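Local coordinates for protein hemolysins related proteins containing CBS domains (Klebsiella pneumoniae subsp. pneumoniae, PDB 3HF7) that is of unknown function but binds adenosine monophosphate through its CBS-domain pair, part of a longer membrane protein that may also bind flavin adenine dinucleotide, at residues 16-21 with 39-44. Residues are numbered along the deposited sequence; the frame is centred on the assembly and turned at random.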
loop_
_atom_site.group_PDB
_atom_site.type_symbol
_atom_site.label_atom_id
_atom_site.label_comp_id
_atom_site.label_asym_id
_atom_site.label_seq_id
_atom_site.Cartn_x
_atom_site.Cartn_y
_atom_site.Cartn_z
ATOM N N GLY A 16 0.814 -3.689 6.883
ATOM C CA GLY A 16 -0.548 -3.220 6.807
ATOM C C GLY A 16 -1.205 -3.459 8.150
ATOM O O GLY A 16 -0.572 -3.961 9.085
ATOM N N ILE A 17 -2.474 -3.087 8.255
ATOM C CA ILE A 17 -3.207 -3.289 9.486
ATOM C C ILE A 17 -4.493 -4.021 9.202
ATOM O O ILE A 17 -5.237 -3.702 8.268
ATOM C CB ILE A 17 -3.546 -1.960 10.225
ATOM C CG1 ILE A 17 -2.318 -1.069 10.366
ATOM C CG2 ILE A 17 -4.106 -2.244 11.611
ATOM C CD1 ILE A 17 -2.683 0.388 10.702
ATOM N N ASP A 18 -4.733 -5.007 10.047
ATOM C CA ASP A 18 -6.010 -5.675 10.131
ATOM C C ASP A 18 -6.970 -4.718 10.797
ATOM O O ASP A 18 -6.813 -4.373 11.976
ATOM C CB ASP A 18 -5.889 -6.957 10.955
ATOM C CG ASP A 18 -7.049 -7.892 10.739
ATOM O OD1 ASP A 18 -8.057 -7.466 10.122
ATOM O OD2 ASP A 18 -6.950 -9.064 11.187
ATOM N N ILE A 19 -7.959 -4.268 10.041
ATOM C CA ILE A 19 -8.927 -3.344 10.603
ATOM C C ILE A 19 -9.882 -4.067 11.549
ATOM O O ILE A 19 -10.764 -3.432 12.136
ATOM C CB ILE A 19 -9.677 -2.528 9.527
ATOM C CG1 ILE A 19 -10.741 -3.370 8.834
ATOM C CG2 ILE A 19 -8.692 -1.944 8.532
ATOM C CD1 ILE A 19 -11.612 -2.547 7.904
ATOM N N ASN A 20 -9.699 -5.381 11.708
ATOM C CA ASN A 20 -10.420 -6.135 12.741
ATOM C C ASN A 20 -9.887 -5.987 14.177
ATOM O O ASN A 20 -10.618 -6.256 15.126
ATOM C CB ASN A 20 -10.541 -7.616 12.377
ATOM C CG ASN A 20 -11.650 -7.879 11.379
ATOM O OD1 ASN A 20 -12.508 -7.031 11.145
ATOM N ND2 ASN A 20 -11.635 -9.065 10.776
ATOM N N ASP A 21 -8.638 -5.559 14.347
ATOM C CA ASP A 21 -8.108 -5.343 15.700
ATOM C C ASP A 21 -8.897 -4.306 16.516
ATOM O O ASP A 21 -9.543 -3.423 15.962
ATOM C CB ASP A 21 -6.641 -4.954 15.641
ATOM C CG ASP A 21 -5.792 -6.027 15.017
ATOM O OD1 ASP A 21 -4.754 -5.700 14.403
ATOM O OD2 ASP A 21 -6.171 -7.212 15.129
ATOM N N VAL A 39 -1.223 -0.809 4.094
ATOM C CA VAL A 39 -2.441 -1.447 3.616
ATOM C C VAL A 39 -3.430 -1.594 4.762
ATOM O O VAL A 39 -3.070 -2.025 5.859
ATOM C CB VAL A 39 -2.165 -2.827 2.933
ATOM C CG1 VAL A 39 -3.431 -3.377 2.281
ATOM C CG2 VAL A 39 -1.057 -2.721 1.897
ATOM N N LEU A 40 -4.675 -1.211 4.501
ATOM C CA LEU A 40 -5.782 -1.526 5.390
ATOM C C LEU A 40 -6.495 -2.750 4.833
ATOM O O LEU A 40 -6.881 -2.777 3.658
ATOM C CB LEU A 40 -6.740 -0.334 5.487
ATOM C CG LEU A 40 -6.169 0.999 5.995
ATOM C CD1 LEU A 40 -7.283 2.058 6.028
ATOM C CD2 LEU A 40 -5.475 0.862 7.373
ATOM N N TYR A 41 -6.651 -3.769 5.667
ATOM C CA TYR A 41 -7.369 -4.968 5.252
ATOM C C TYR A 41 -8.214 -5.556 6.388
ATOM O O TYR A 41 -8.035 -5.224 7.573
ATOM C CB TYR A 41 -6.381 -6.025 4.757
ATOM C CG TYR A 41 -5.401 -6.484 5.815
ATOM C CD1 TYR A 41 -5.771 -7.424 6.789
ATOM C CD2 TYR A 41 -4.109 -5.978 5.853
ATOM C CE1 TYR A 41 -4.862 -7.840 7.759
ATOM C CE2 TYR A 41 -3.207 -6.381 6.823
ATOM C CZ TYR A 41 -3.583 -7.297 7.759
ATOM O OH TYR A 41 -2.661 -7.681 8.697
ATOM N N ARG A 42 -9.116 -6.455 6.019
ATOM C CA ARG A 42 -9.910 -7.156 6.988
ATOM C C ARG A 42 -9.439 -8.621 7.006
ATOM O O ARG A 42 -9.647 -9.364 6.035
ATOM C CB ARG A 42 -11.373 -7.034 6.590
ATOM C CG ARG A 42 -12.373 -7.133 7.725
ATOM C CD ARG A 42 -13.772 -6.764 7.218
ATOM N NE ARG A 42 -13.866 -6.980 5.770
ATOM C CZ ARG A 42 -14.200 -6.051 4.865
ATOM N NH1 ARG A 42 -14.519 -4.806 5.230
ATOM N NH2 ARG A 42 -14.234 -6.384 3.578
ATOM N N ASP A 43 -8.782 -9.019 8.101
ATOM C CA ASP A 43 -8.377 -10.418 8.343
ATOM C C ASP A 43 -7.044 -10.821 7.739
ATOM O O ASP A 43 -6.162 -11.336 8.430
ATOM C CB ASP A 43 -9.440 -11.395 7.855
ATOM C CG ASP A 43 -10.662 -11.395 8.728
ATOM O OD1 ASP A 43 -10.504 -11.176 9.949
ATOM O OD2 ASP A 43 -11.776 -11.622 8.201
ATOM N N SER A 44 -6.914 -10.617 6.437
ATOM C CA SER A 44 -5.679 -10.925 5.745
ATOM C C SER A 44 -5.653 -10.265 4.376
ATOM O O SER A 44 -6.642 -9.675 3.930
ATOM C CB SER A 44 -5.500 -12.443 5.591
ATOM O OG SER A 44 -6.336 -12.953 4.561
#
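Y41 lays one face of its ring against the backbone of I17 and D18. D18 N sits 3.4 Å above the ring plane and I17 O lies over the same face, both offset toward the rim. CG of Y41 lies between the backbone N and the carbonyl carbon (chi1 62°); D18 CB is 3.5 Å from Y41 CE1. Ring and D18 carboxylate are turned 30° apart. The two strands are joined by a parallel ladder: I17 N donates to V39 O, Y41 N to I17 O, and I19 N, one residue past strand 16-18, to Y41 O at 2.6 Å, a nearly straight bond of 172°. These are the two parallel strands of a beta-alpha-beta unit, joined through helix 23-31, in one half of the CBS-domain pair; V39 nears the bound AMP. I17 and L40 point to the other sheet face, where I17 packs on I26 and L30 of that helix. I19 leaves the strand, and its CG2 rests 4.0 Å from L40 CB, the two side chains crossing at about a right angle. D18 begins a type I turn to D21 and ties the loops after the two strands together: its OD1 takes D43 N at 2.6 Å and, as an Asx turn, N20 N at 3.1 Å, from opposite faces of the carboxylate plane. Two backbone N-H groups thus grip one oxygen and probably help to offset the nearby like charge of D43. On the solvent side, N20 ND2 makes a weak bond to D43 OD1, and N20 OD1 lies beside R42 CG, whose guanidinium turns to a salt bridge with D47.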